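Local structure of aminoglycoside phosphotransferase (Alicyclobacillus acidocaldarius subsp. acidocaldarius, 4PDY) at residues D153-F158 against E198-F203; A160-L165 against E191-A196; G220-D225 against A253-H258. The protein probably acts as a phosphotransferase, moving a phosphoryl group onto a small-molecule substrate as in related enzymes of the protein-kinase-like fold. All coordinates share one frame; numbering follows the deposited sequence.

Interaction 1 (D153-F158 against E198-F203); sequences DVFGLF and ESLALF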
ATOM      1  N   ASP A 153     -11.011 -11.827  -1.965  1.00 42.63           N
ATOM      2  CA  ASP A 153     -12.361 -11.587  -2.430  1.00 32.35           C
ATOM      3  C   ASP A 153     -12.563 -10.074  -2.598  1.00 28.28           C
ATOM      4  O   ASP A 153     -13.232  -9.418  -1.785  1.00 26.58           O
ATOM      5  CB  ASP A 153     -13.360 -12.177  -1.430  1.00 28.67           C
ATOM      6  CG  ASP A 153     -14.797 -11.869  -1.793  1.00 33.91           C
ATOM      7  OD1 ASP A 153     -15.063 -11.610  -2.990  1.00 36.02           O
ATOM      8  OD2 ASP A 153     -15.649 -11.869  -0.873  1.00 37.70           O
ATOM      9  N   VAL A 154     -11.970  -9.528  -3.655  1.00 27.43           N
ATOM     10  CA  VAL A 154     -12.023  -8.087  -3.881  1.00 25.49           C
ATOM     11  C   VAL A 154     -13.460  -7.633  -4.196  1.00 20.30           C
ATOM     12  O   VAL A 154     -13.887  -6.587  -3.726  1.00 22.35           O
ATOM     13  CB  VAL A 154     -10.979  -7.613  -4.933  1.00 29.87           C
ATOM     14  CG1 VAL A 154     -11.328  -8.084  -6.341  1.00 33.72           C
ATOM     15  CG2 VAL A 154     -10.839  -6.103  -4.921  1.00 28.16           C
ATOM     16  N   PHE A 155     -14.221  -8.406  -4.979  1.00 21.12           N
ATOM     17  CA  PHE A 155     -15.613  -8.034  -5.226  1.00 21.16           C
ATOM     18  C   PHE A 155     -16.389  -7.875  -3.907  1.00 19.75           C
ATOM     19  O   PHE A 155     -17.071  -6.879  -3.702  1.00 18.81           O
ATOM     20  CB  PHE A 155     -16.336  -9.030  -6.143  1.00 19.34           C
ATOM     21  CG  PHE A 155     -17.808  -8.746  -6.279  1.00 19.80           C
ATOM     22  CD1 PHE A 155     -18.262  -7.781  -7.174  1.00 21.45           C
ATOM     23  CD2 PHE A 155     -18.742  -9.422  -5.499  1.00 21.63           C
ATOM     24  CE1 PHE A 155     -19.612  -7.512  -7.302  1.00 22.71           C
ATOM     25  CE2 PHE A 155     -20.087  -9.122  -5.601  1.00 22.22           C
ATOM     26  CZ  PHE A 155     -20.525  -8.171  -6.499  1.00 21.51           C
ATOM     27  N   GLY A 156     -16.296  -8.868  -3.028  1.00 19.72           N
ATOM     28  CA  GLY A 156     -17.071  -8.857  -1.782  1.00 19.35           C
ATOM     29  C   GLY A 156     -16.697  -7.681  -0.899  1.00 18.20           C
ATOM     30  O   GLY A 156     -17.550  -7.104  -0.236  1.00 18.95           O
ATOM     31  N   LEU A 157     -15.416  -7.344  -0.885  1.00 19.29           N
ATOM     32  CA  LEU A 157     -14.929  -6.212  -0.107  1.00 18.30           C
ATOM     33  C   LEU A 157     -15.591  -4.914  -0.569  1.00 15.39           C
ATOM     34  O   LEU A 157     -16.145  -4.154   0.225  1.00 15.98           O
ATOM     35  CB  LEU A 157     -13.411  -6.124  -0.255  1.00 19.72           C
ATOM     36  CG  LEU A 157     -12.677  -4.971   0.419  1.00 21.89           C
ATOM     37  CD1 LEU A 157     -12.658  -5.132   1.937  1.00 24.96           C
ATOM     38  CD2 LEU A 157     -11.262  -4.920  -0.135  1.00 24.50           C
ATOM     39  N   PHE A 158     -15.574  -4.687  -1.877  1.00 14.56           N
ATOM     40  CA  PHE A 158     -16.155  -3.482  -2.424  1.00 13.90           C
ATOM     41  C   PHE A 158     -17.689  -3.487  -2.375  1.00 12.80           C
ATOM     42  O   PHE A 158     -18.300  -2.431  -2.162  1.00 13.33           O
ATOM     43  CB  PHE A 158     -15.593  -3.191  -3.813  1.00 13.35           C
ATOM     44  CG  PHE A 158     -14.197  -2.584  -3.772  1.00 15.81           C
ATOM     45  CD1 PHE A 158     -14.003  -1.282  -3.337  1.00 15.84           C
ATOM     46  CD2 PHE A 158     -13.084  -3.326  -4.108  1.00 16.76           C
ATOM     47  CE1 PHE A 158     -12.735  -0.719  -3.275  1.00 16.65           C
ATOM     48  CE2 PHE A 158     -11.811  -2.776  -4.050  1.00 17.75           C
ATOM     49  CZ  PHE A 158     -11.642  -1.474  -3.643  1.00 19.48           C
ATOM     50  N   GLU A 198     -20.519   1.448 -11.310  1.00 14.67           N
ATOM     51  CA  GLU A 198     -19.619   1.186 -12.437  1.00 16.29           C
ATOM     52  C   GLU A 198     -18.474   0.290 -12.002  1.00 13.88           C
ATOM     53  O   GLU A 198     -18.067  -0.599 -12.739  1.00 15.23           O
ATOM     54  CB  GLU A 198     -19.087   2.487 -13.045  1.00 18.85           C
ATOM     55  CG  GLU A 198     -20.163   3.298 -13.761  1.00 21.08           C
ATOM     56  CD  GLU A 198     -19.668   4.626 -14.311  1.00 27.08           C
ATOM     57  OE1 GLU A 198     -18.465   4.883 -14.232  1.00 33.95           O
ATOM     58  OE2 GLU A 198     -20.480   5.413 -14.844  1.00 34.80           O
ATOM     59  N   SER A 199     -17.973   0.518 -10.785  1.00 12.93           N
ATOM     60  CA  SER A 199     -16.903  -0.324 -10.253  1.00 13.01           C
ATOM     61  C   SER A 199     -17.333  -1.782 -10.069  1.00 12.48           C
ATOM     62  O   SER A 199     -16.662  -2.705 -10.536  1.00 12.92           O
ATOM     63  CB  SER A 199     -16.401   0.247  -8.920  1.00 13.69           C
ATOM     64  OG  SER A 199     -15.542  -0.671  -8.260  1.00 13.13           O
ATOM     65  N   LEU A 200     -18.465  -1.981  -9.403  1.00 13.84           N
ATOM     66  CA  LEU A 200     -18.950  -3.335  -9.169  1.00 14.10           C
ATOM     67  C   LEU A 200     -19.279  -4.037 -10.491  1.00 14.42           C
ATOM     68  O   LEU A 200     -19.012  -5.213 -10.611  1.00 16.17           O
ATOM     69  CB  LEU A 200     -20.150  -3.334  -8.230  1.00 13.61           C
ATOM     70  CG  LEU A 200     -19.870  -2.834  -6.800  1.00 15.66           C
ATOM     71  CD1 LEU A 200     -21.163  -2.765  -6.007  1.00 20.19           C
ATOM     72  CD2 LEU A 200     -18.879  -3.731  -6.090  1.00 18.24           C
ATOM     73  N   ALA A 201     -19.783  -3.300 -11.486  1.00 14.22           N
ATOM     74  CA  ALA A 201     -20.025  -3.893 -12.817  1.00 16.66           C
ATOM     75  C   ALA A 201     -18.716  -4.383 -13.445  1.00 15.68           C
ATOM     76  O   ALA A 201     -18.648  -5.454 -14.052  1.00 18.00           O
ATOM     77  CB  ALA A 201     -20.735  -2.910 -13.748  1.00 18.34           C
ATOM     78  N   LEU A 202     -17.642  -3.607 -13.269  1.00 16.37           N
ATOM     79  CA  LEU A 202     -16.342  -4.031 -13.788  1.00 16.45           C
ATOM     80  C   LEU A 202     -15.826  -5.271 -13.086  1.00 15.21           C
ATOM     81  O   LEU A 202     -15.296  -6.176 -13.728  1.00 18.19           O
ATOM     82  CB  LEU A 202     -15.296  -2.921 -13.689  1.00 19.47           C
ATOM     83  CG  LEU A 202     -15.376  -1.850 -14.776  1.00 22.14           C
ATOM     84  CD1 LEU A 202     -14.508  -0.674 -14.372  1.00 22.21           C
ATOM     85  CD2 LEU A 202     -14.937  -2.392 -16.123  1.00 27.18           C
ATOM     86  N   PHE A 203     -16.000  -5.338 -11.773  1.00 14.27           N
ATOM     87  CA  PHE A 203     -15.608  -6.536 -11.029  1.00 16.70           C
ATOM     88  C   PHE A 203     -16.374  -7.796 -11.465  1.00 18.31           C
ATOM     89  O   PHE A 203     -15.860  -8.891 -11.310  1.00 20.55           O
ATOM     90  CB  PHE A 203     -15.770  -6.337  -9.518  1.00 16.67           C
ATOM     91  CG  PHE A 203     -14.686  -5.493  -8.875  1.00 16.48           C
ATOM     92  CD1 PHE A 203     -13.346  -5.890  -8.883  1.00 16.72           C
ATOM     93  CD2 PHE A 203     -15.027  -4.327  -8.226  1.00 15.12           C
ATOM     94  CE1 PHE A 203     -12.367  -5.114  -8.269  1.00 17.03           C
ATOM     95  CE2 PHE A 203     -14.051  -3.550  -7.618  1.00 15.34           C
ATOM     96  CZ  PHE A 203     -12.731  -3.947  -7.642  1.00 19.39           C
TER

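Interaction 2 (A160-L165 against E191-A196); sequences ARWRDL and ELHRDA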
ATOM      1  N   ALA A 160     -19.452  -4.782   0.012  1.00 14.49           N
ATOM      2  CA  ALA A 160     -19.756  -4.440   1.390  1.00 15.01           C
ATOM      3  C   ALA A 160     -19.578  -2.941   1.639  1.00 12.04           C
ATOM      4  O   ALA A 160     -20.400  -2.305   2.301  1.00 13.78           O
ATOM      5  CB  ALA A 160     -18.871  -5.247   2.333  1.00 17.84           C
ATOM      6  N   ARG A 161     -18.521  -2.383   1.059  1.00 12.05           N
ATOM      7  CA  ARG A 161     -18.261  -0.937   1.185  1.00 12.28           C
ATOM      8  C   ARG A 161     -19.367  -0.104   0.536  1.00 11.53           C
ATOM      9  O   ARG A 161     -19.797   0.913   1.078  1.00 12.30           O
ATOM     10  CB  ARG A 161     -16.891  -0.562   0.610  1.00 10.87           C
ATOM     11  CG  ARG A 161     -15.758  -1.151   1.435  1.00 12.33           C
ATOM     12  CD  ARG A 161     -14.426  -1.004   0.735  1.00 14.00           C
ATOM     13  NE  ARG A 161     -13.330  -1.383   1.631  1.00 15.97           N
ATOM     14  CZ  ARG A 161     -12.067  -1.487   1.242  1.00 18.93           C
ATOM     15  NH1 ARG A 161     -11.737  -1.260  -0.025  1.00 21.02           N
ATOM     16  NH2 ARG A 161     -11.126  -1.813   2.121  1.00 23.67           N
ATOM     17  N   TRP A 162     -19.867  -0.577  -0.612  1.00 12.03           N
ATOM     18  CA  TRP A 162     -20.956   0.128  -1.268  1.00 12.88           C
ATOM     19  C   TRP A 162     -22.224   0.105  -0.382  1.00 12.09           C
ATOM     20  O   TRP A 162     -22.895   1.119  -0.188  1.00 12.97           O
ATOM     21  CB  TRP A 162     -21.265  -0.492  -2.647  1.00 13.40           C
ATOM     22  CG  TRP A 162     -22.628  -0.097  -3.176  1.00 16.69           C
ATOM     23  CD1 TRP A 162     -23.640  -0.940  -3.548  1.00 21.56           C
ATOM     24  CD2 TRP A 162     -23.140   1.229  -3.309  1.00 17.82           C
ATOM     25  NE1 TRP A 162     -24.747  -0.213  -3.921  1.00 25.09           N
ATOM     26  CE2 TRP A 162     -24.469   1.122  -3.772  1.00 22.90           C
ATOM     27  CE3 TRP A 162     -22.607   2.502  -3.059  1.00 22.90           C
ATOM     28  CZ2 TRP A 162     -25.265   2.243  -4.027  1.00 25.48           C
ATOM     29  CZ3 TRP A 162     -23.399   3.618  -3.299  1.00 27.77           C
ATOM     30  CH2 TRP A 162     -24.721   3.479  -3.778  1.00 27.70           C
ATOM     31  N   ARG A 163     -22.553  -1.071   0.137  1.00 12.51           N
ATOM     32  CA  ARG A 163     -23.717  -1.204   0.999  1.00 15.50           C
ATOM     33  C   ARG A 163     -23.611  -0.293   2.219  1.00 14.43           C
ATOM     34  O   ARG A 163     -24.564   0.362   2.607  1.00 13.88           O
ATOM     35  CB  ARG A 163     -23.903  -2.662   1.417  1.00 16.86           C
ATOM     36  CG  ARG A 163     -24.368  -3.527   0.256  1.00 21.31           C
ATOM     37  CD  ARG A 163     -24.325  -5.002   0.572  1.00 24.82           C
ATOM     38  NE  ARG A 163     -24.977  -5.763  -0.497  1.00 30.36           N
ATOM     39  CZ  ARG A 163     -24.882  -7.077  -0.665  1.00 33.57           C
ATOM     40  NH1 ARG A 163     -24.140  -7.816   0.155  1.00 38.63           N
ATOM     41  NH2 ARG A 163     -25.523  -7.649  -1.673  1.00 37.68           N
ATOM     42  N   ASP A 164     -22.402  -0.199   2.770  1.00 12.86           N
ATOM     43  CA  ASP A 164     -22.131   0.689   3.907  1.00 12.30           C
ATOM     44  C   ASP A 164     -22.322   2.162   3.528  1.00 11.11           C
ATOM     45  O   ASP A 164     -23.011   2.922   4.212  1.00 11.72           O
ATOM     46  CB  ASP A 164     -20.700   0.420   4.359  1.00 12.13           C
ATOM     47  CG  ASP A 164     -20.324   1.131   5.657  1.00 12.32           C
ATOM     48  OD1 ASP A 164     -21.179   1.383   6.517  1.00 12.63           O
ATOM     49  OD2 ASP A 164     -19.124   1.447   5.801  1.00 13.40           O
ATOM     50  N   LEU A 165     -21.718   2.551   2.405  1.00 11.98           N
ATOM     51  CA  LEU A 165     -21.801   3.923   1.934  1.00 13.15           C
ATOM     52  C   LEU A 165     -23.260   4.366   1.741  1.00 14.09           C
ATOM     53  O   LEU A 165     -23.639   5.449   2.172  1.00 15.16           O
ATOM     54  CB  LEU A 165     -20.990   4.107   0.653  1.00 14.14           C
ATOM     55  CG  LEU A 165     -20.891   5.526   0.076  1.00 13.81           C
ATOM     56  CD1 LEU A 165     -20.369   6.531   1.107  1.00 13.48           C
ATOM     57  CD2 LEU A 165     -19.996   5.498  -1.153  1.00 16.43           C
ATOM     58  N   GLU A 191     -23.244  10.986  -7.805  1.00 14.78           N
ATOM     59  CA  GLU A 191     -21.938  10.625  -8.367  1.00 14.54           C
ATOM     60  C   GLU A 191     -21.334   9.419  -7.655  1.00 12.57           C
ATOM     61  O   GLU A 191     -20.710   8.561  -8.274  1.00 13.38           O
ATOM     62  CB  GLU A 191     -20.937  11.786  -8.332  1.00 17.65           C
ATOM     63  CG  GLU A 191     -19.513  11.383  -8.763  1.00 23.88           C
ATOM     64  CD  GLU A 191     -18.478  12.503  -8.660  1.00 28.33           C
ATOM     65  OE1 GLU A 191     -17.594  12.454  -7.730  1.00 23.75           O
ATOM     66  OE2 GLU A 191     -18.557  13.425  -9.514  1.00 32.33           O
ATOM     67  N   LEU A 192     -21.443   9.392  -6.339  1.00 12.20           N
ATOM     68  CA  LEU A 192     -20.901   8.273  -5.585  1.00 14.34           C
ATOM     69  C   LEU A 192     -21.589   6.965  -5.995  1.00 12.80           C
ATOM     70  O   LEU A 192     -20.940   5.947  -6.191  1.00 12.06           O
ATOM     71  CB  LEU A 192     -21.082   8.527  -4.087  1.00 14.15           C
ATOM     72  CG  LEU A 192     -20.264   9.659  -3.461  1.00 15.16           C
ATOM     73  CD1 LEU A 192     -20.710   9.796  -2.014  1.00 16.93           C
ATOM     74  CD2 LEU A 192     -18.785   9.352  -3.525  1.00 15.88           C
ATOM     75  N   HIS A 193     -22.910   7.023  -6.124  1.00 13.58           N
ATOM     76  CA  HIS A 193     -23.705   5.859  -6.549  1.00 15.11           C
ATOM     77  C   HIS A 193     -23.267   5.385  -7.941  1.00 13.05           C
ATOM     78  O   HIS A 193     -23.022   4.189  -8.155  1.00 13.98           O
ATOM     79  CB  HIS A 193     -25.197   6.214  -6.504  1.00 16.78           C
ATOM     80  CG  HIS A 193     -26.124   5.087  -6.855  1.00 22.45           C
ATOM     81  ND1 HIS A 193     -27.464   5.287  -7.086  1.00 33.31           N
ATOM     82  CD2 HIS A 193     -25.912   3.758  -6.997  1.00 22.66           C
ATOM     83  CE1 HIS A 193     -28.041   4.131  -7.362  1.00 31.63           C
ATOM     84  NE2 HIS A 193     -27.121   3.186  -7.319  1.00 23.68           N
ATOM     85  N   ARG A 194     -23.121   6.322  -8.864  1.00 14.99           N
ATOM     86  CA  ARG A 194     -22.711   5.991 -10.232  1.00 15.69           C
ATOM     87  C   ARG A 194     -21.349   5.308 -10.241  1.00 13.64           C
ATOM     88  O   ARG A 194     -21.150   4.278 -10.874  1.00 16.83           O
ATOM     89  CB  ARG A 194     -22.668   7.236 -11.120  1.00 21.02           C
ATOM     90  CG  ARG A 194     -22.546   6.897 -12.595  1.00 23.57           C
ATOM     91  CD  ARG A 194     -22.233   8.070 -13.521  1.00 30.46           C
ATOM     92  NE  ARG A 194     -22.716   9.366 -13.044  1.00 35.68           N
ATOM     93  CZ  ARG A 194     -21.957  10.406 -12.682  1.00 32.65           C
ATOM     94  NH1 ARG A 194     -20.635  10.365 -12.738  1.00 41.00           N
ATOM     95  NH2 ARG A 194     -22.543  11.520 -12.270  1.00 38.46           N
ATOM     96  N   ASP A 195     -20.396   5.886  -9.511  1.00 13.29           N
ATOM     97  CA  ASP A 195     -19.062   5.317  -9.485  1.00 13.06           C
ATOM     98  C   ASP A 195     -19.021   3.923  -8.847  1.00 12.13           C
ATOM     99  O   ASP A 195     -18.345   3.024  -9.344  1.00 12.88           O
ATOM    100  CB  ASP A 195     -18.109   6.232  -8.708  1.00 12.55           C
ATOM    101  CG  ASP A 195     -17.621   7.439  -9.500  1.00 16.35           C
ATOM    102  OD1 ASP A 195     -17.786   7.491 -10.733  1.00 17.51           O
ATOM    103  OD2 ASP A 195     -17.029   8.343  -8.850  1.00 19.01           O
ATOM    104  N   ALA A 196     -19.716   3.745  -7.720  1.00 11.84           N
ATOM    105  CA  ALA A 196     -19.759   2.436  -7.075  1.00 12.15           C
ATOM    106  C   ALA A 196     -20.382   1.390  -8.010  1.00 13.89           C
ATOM    107  O   ALA A 196     -19.868   0.279  -8.115  1.00 14.14           O
ATOM    108  CB  ALA A 196     -20.535   2.494  -5.770  1.00 11.61           C
TER

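Interaction 3 (G220-D225 against A253-H258); sequences GWCHLD and ALDMAH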
ATOM      1  N   GLY A 220       3.090 -14.790  -7.721  1.00 16.43           N
ATOM      2  CA  GLY A 220       3.684 -13.481  -7.690  1.00 14.16           C
ATOM      3  C   GLY A 220       3.084 -12.768  -6.502  1.00 11.73           C
ATOM      4  O   GLY A 220       1.852 -12.737  -6.308  1.00 12.23           O
ATOM      5  N   TRP A 221       3.963 -12.213  -5.662  1.00 10.85           N
ATOM      6  CA  TRP A 221       3.546 -11.515  -4.462  1.00 10.86           C
ATOM      7  C   TRP A 221       3.375 -10.030  -4.723  1.00  8.79           C
ATOM      8  O   TRP A 221       4.110  -9.433  -5.517  1.00 11.73           O
ATOM      9  CB  TRP A 221       4.596 -11.705  -3.365  1.00 10.55           C
ATOM     10  CG  TRP A 221       4.709 -13.081  -2.825  1.00 10.37           C
ATOM     11  CD1 TRP A 221       4.709 -14.261  -3.530  1.00 11.18           C
ATOM     12  CD2 TRP A 221       4.903 -13.441  -1.452  1.00 11.17           C
ATOM     13  NE1 TRP A 221       4.859 -15.329  -2.670  1.00 12.73           N
ATOM     14  CE2 TRP A 221       4.960 -14.852  -1.389  1.00 11.81           C
ATOM     15  CE3 TRP A 221       4.989 -12.707  -0.259  1.00 12.56           C
ATOM     16  CZ2 TRP A 221       5.139 -15.534  -0.183  1.00 13.05           C
ATOM     17  CZ3 TRP A 221       5.146 -13.382   0.927  1.00 14.75           C
ATOM     18  CH2 TRP A 221       5.236 -14.781   0.960  1.00 14.59           C
ATOM     19  N   CYS A 222       2.437  -9.430  -4.015  1.00  9.33           N
ATOM     20  CA  CYS A 222       2.344  -7.982  -3.867  1.00  9.71           C
ATOM     21  C   CYS A 222       2.906  -7.578  -2.517  1.00 10.01           C
ATOM     22  O   CYS A 222       2.924  -8.359  -1.581  1.00 10.19           O
ATOM     23  CB  CYS A 222       0.896  -7.478  -3.984  1.00 10.37           C
ATOM     24  SG  CYS A 222       0.263  -7.362  -5.660  1.00 13.00           S
ATOM     25  N   HIS A 223       3.376  -6.329  -2.454  1.00  8.83           N
ATOM     26  CA  HIS A 223       3.884  -5.762  -1.217  1.00  9.50           C
ATOM     27  C   HIS A 223       2.748  -5.384  -0.256  1.00  9.99           C
ATOM     28  O   HIS A 223       2.811  -5.652   0.937  1.00  9.74           O
ATOM     29  CB  HIS A 223       4.732  -4.539  -1.562  1.00 10.24           C
ATOM     30  CG  HIS A 223       5.315  -3.841  -0.374  1.00 10.62           C
ATOM     31  ND1 HIS A 223       4.641  -2.849   0.295  1.00  9.57           N
ATOM     32  CD2 HIS A 223       6.513  -3.971   0.241  1.00 10.86           C
ATOM     33  CE1 HIS A 223       5.413  -2.380   1.269  1.00 11.29           C
ATOM     34  NE2 HIS A 223       6.533  -3.064   1.265  1.00 10.36           N
ATOM     35  N   LEU A 224       1.705  -4.747  -0.794  1.00 10.84           N
ATOM     36  CA  LEU A 224       0.457  -4.463  -0.061  1.00 12.00           C
ATOM     37  C   LEU A 224       0.587  -3.492   1.111  1.00 11.21           C
ATOM     38  O   LEU A 224      -0.306  -3.390   1.936  1.00 13.93           O
ATOM     39  CB  LEU A 224      -0.244  -5.745   0.377  1.00 12.34           C
ATOM     40  CG  LEU A 224      -0.588  -6.702  -0.777  1.00 13.19           C
ATOM     41  CD1 LEU A 224      -1.242  -7.987  -0.291  1.00 14.89           C
ATOM     42  CD2 LEU A 224      -1.469  -6.015  -1.814  1.00 16.00           C
ATOM     43  N   ASP A 225       1.673  -2.713   1.147  1.00 11.53           N
ATOM     44  CA  ASP A 225       1.737  -1.588   2.080  1.00 12.31           C
ATOM     45  C   ASP A 225       2.493  -0.448   1.417  1.00 11.34           C
ATOM     46  O   ASP A 225       3.525   0.050   1.908  1.00 12.23           O
ATOM     47  CB  ASP A 225       2.377  -2.024   3.387  1.00 13.88           C
ATOM     48  CG  ASP A 225       2.077  -1.081   4.533  1.00 15.29           C
ATOM     49  OD1 ASP A 225       1.211  -0.181   4.396  1.00 19.42           O
ATOM     50  OD2 ASP A 225       2.718  -1.252   5.584  1.00 18.18           O
ATOM     51  N   ALA A 253      -2.496  -6.198 -10.034  1.00 11.40           N
ATOM     52  CA  ALA A 253      -3.381  -5.057 -10.062  1.00  9.97           C
ATOM     53  C   ALA A 253      -3.585  -4.399  -8.694  1.00 10.85           C
ATOM     54  O   ALA A 253      -3.896  -3.199  -8.621  1.00 11.71           O
ATOM     55  CB  ALA A 253      -4.740  -5.476 -10.645  1.00 11.10           C
ATOM     56  N   LEU A 254      -3.480  -5.173  -7.615  1.00 11.35           N
ATOM     57  CA  LEU A 254      -3.654  -4.576  -6.288  1.00 11.66           C
ATOM     58  C   LEU A 254      -2.569  -3.546  -5.967  1.00 11.49           C
ATOM     59  O   LEU A 254      -2.898  -2.429  -5.603  1.00 10.96           O
ATOM     60  CB  LEU A 254      -3.701  -5.631  -5.209  1.00 12.98           C
ATOM     61  CG  LEU A 254      -4.947  -6.529  -5.185  1.00 17.36           C
ATOM     62  CD1 LEU A 254      -4.869  -7.507  -4.029  1.00 18.88           C
ATOM     63  CD2 LEU A 254      -6.227  -5.711  -5.101  1.00 22.61           C
ATOM     64  N   ASP A 255      -1.307  -3.906  -6.155  1.00 10.34           N
ATOM     65  CA  ASP A 255      -0.238  -2.949  -5.922  1.00 11.00           C
ATOM     66  C   ASP A 255      -0.350  -1.795  -6.919  1.00 11.18           C
ATOM     67  O   ASP A 255      -0.147  -0.633  -6.558  1.00 10.64           O
ATOM     68  CB  ASP A 255       1.134  -3.624  -6.039  1.00 11.69           C
ATOM     69  CG  ASP A 255       1.671  -4.220  -4.708  1.00 11.28           C
ATOM     70  OD1 ASP A 255       1.093  -4.019  -3.605  1.00 12.00           O
ATOM     71  OD2 ASP A 255       2.697  -4.947  -4.811  1.00 11.02           O
HETATM   72  N   MSE A 256      -0.669  -2.100  -8.176  0.50 10.17           N
HETATM   73  CA  MSE A 256      -0.757  -1.054  -9.181  0.50 10.29           C
HETATM   74  C   MSE A 256      -1.837  -0.046  -8.858  0.50  9.86           C
HETATM   75  O   MSE A 256      -1.606   1.165  -8.914  0.50 10.17           O
HETATM   76  CB  MSE A 256      -0.932  -1.696 -10.554  0.50  9.89           C
HETATM   77  CG  MSE A 256      -0.614  -0.701 -11.656  0.50 10.22           C
HETATM   78 SE   MSE A 256      -0.948  -1.502 -13.404  0.50 12.89          SE
HETATM   79  CE  MSE A 256      -0.023  -3.238 -13.396  0.50 12.28           C
ATOM     80  N   ALA A 257      -3.028  -0.536  -8.505  1.00 10.04           N
ATOM     81  CA  ALA A 257      -4.146   0.337  -8.178  1.00  9.78           C
ATOM     82  C   ALA A 257      -3.890   1.130  -6.899  1.00  9.18           C
ATOM     83  O   ALA A 257      -4.319   2.264  -6.797  1.00  9.96           O
ATOM     84  CB  ALA A 257      -5.451  -0.464  -8.070  1.00 10.83           C
ATOM     85  N   HIS A 258      -3.298   0.497  -5.900  1.00 10.35           N
ATOM     86  CA  HIS A 258      -3.015   1.221  -4.644  1.00 10.40           C
ATOM     87  C   HIS A 258      -1.994   2.357  -4.829  1.00 10.40           C
ATOM     88  O   HIS A 258      -2.242   3.464  -4.359  1.00 10.58           O
ATOM     89  CB  HIS A 258      -2.603   0.247  -3.530  1.00 11.80           C
ATOM     90  CG  HIS A 258      -3.666  -0.763  -3.193  1.00 15.17           C
ATOM     91  ND1 HIS A 258      -3.369  -2.004  -2.685  1.00 17.13           N
ATOM     92  CD2 HIS A 258      -5.011  -0.732  -3.348  1.00 18.45           C
ATOM     93  CE1 HIS A 258      -4.488  -2.685  -2.494  1.00 18.75           C
ATOM     94  NE2 HIS A 258      -5.501  -1.924  -2.870  1.00 20.51           N
TER

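Interaction 1 (D153-F158 against E198-F203)
Two antiparallel helices of the helical lobe of this protein-kinase-like fold meet here: the first turn of helix 154-173 lies beside the last turn of helix 189-203. Their local axes run at 162° and approach to 10.1 Å, a spacing that leaves room for rings between them.

The buried part is built round F203 and F158. The CG of F203 is anti to the carbonyl carbon, which sends the ring from the end of its helix into the gap. There it lies nearly parallel to F158, the planes at 18°, but the two are slid apart with centroids 5.3 Å from each other. The rings thus barely overlap, F203 CZ coming to 3.6 Å from F158 CD2. V154, itself partly exposed, fills the corner beside them: CG1 occupies the crowded position between backbone N and carbonyl carbon, and both methyls can thus reach F203 CE1, CG1 at 3.7 Å, while CG2 also lies at the edge of the F158 ring. A branched residue suits a site where two rings must be touched at once. A297 and I298 of helix 289-300 close this side over F203, and F301 meets F158.

Toward solvent lie F155 and L200, both partly exposed. F155, anti to its backbone N, still touches F203 closely, its ring edge at CD1 lying 3.7 Å from F203 CB. The L200 contacts are longer, its CD2 standing 4.0 Å from F155 CE1 and packing similarly on F158.

D153 starts helix 154-173 as its N-cap. Glycine fits the third helical position because a CB on G156 would clash with D153 OD2; the cap itself is the bond from G156 N to D153 OD1, 3.0 Å long, with the donor standing above the carboxylate plane.

Interaction 2 (A160-L165 against E191-A196)
W162 carries this contact, laying its indole against the antiparallel helix in two places. Its CG is anti to the backbone N (chi1 162°), so the ring system reaches across from helix 154-173 to helix 189-203. A196 CB stands 3.2 Å above the indole plane, over the rim near W162 CE3, which it approaches to 3.4 Å. Only a small side chain would let the backbones approach so near at this point.

H193, one turn earlier, also has CG anti to its backbone N. Its imidazole lies almost parallel to the six-membered ring of W162, the planes at 10°, yet slid so far that the two barely overlap; H193 CD2 touches the rim, 3.4 Å from W162 CZ2. The exposed histidine thus borders the contact, whereas A196 is buried. An alanine in place of W162 would take away the ring that covers A196 CB and lies beside H193, and the helices would probably pack more loosely here, although W169 would still border H193.

Farther along, two buried leucines meet lightly, L165 CD2 lying 4.4 Å from L192 CB.

Other helices flank the pair. W169, later on helix 154-173, meets W162, L192 and H193; D164 accepts bonds from W306, H310 and H314 of helix 303-315; and D195 forms salt bridges with R300 of helix 289-300 and R335 of helix 319-347.

Interaction 3 (G220-D225 against A253-H258)
The carboxylate of D255, buried on helix 252-266, grips two successive backbone amides of the loop that follows strand 221-222. H223 N donates to D255 OD2 at 2.8 Å and L224 N to D255 OD1 at 3.0 Å. Both bonds are fairly straight. Each oxygen uses its syn lone pair, so the carboxylate reads both N-H groups from its open end and its rotation is fixed. Aspartate suits the place: it offers two acceptors on a short side chain, and the two amides would be expected to help stabilise its negative charge away from solvent.

Apolar groups pack against the carboxylate. C222 turns its CB onto it, 3.2 Å from D255 OD2, while L224 brings CD2 to 4.1 Å from L254 CB. L131 of helix 121-137 and V226 also pack on D255.

The loop's shape has further supports. L224 adopts left-handed helical backbone angles, turning the chain between the gripped amides and D225. H223, anti to its backbone N, swings its ring away from the helix; its ND1 accepts from D225 N at 3.1 Å and its NE2 bonds to I242 O, consistent with a neutral ring protonated on NE2. F244 meets that ring edge-to-face.

H223, D225 and N230 match the HxDxxxxN Brenner motif of aminoglycoside phosphotransferases, in which the aspartate is generally taken as the catalytic base. An aspartate from the following helix holding the backbone of such a catalytic loop is a hallmark of the protein-kinase-like fold.

Interactions 1 and 2 join the same two helices, 154-173 and 189-203. Interaction 2 is nested within the chain loop that interaction 1 closes, and the two touch where L200 packs on W162. Both are apolar and aromatic, without a hydrogen bond between their segments, and lie toward the periphery of the helical lobe, where buried residues sit beside partly or fully exposed ones. Interaction 3 follows later in the sequence, its centre about 7 Å from that of the chain, and touches neither. Its chemistry differs accordingly: a buried carboxylate fixes the backbone of a probable catalytic loop, whereas the other two pack helix against helix through side-chain shape.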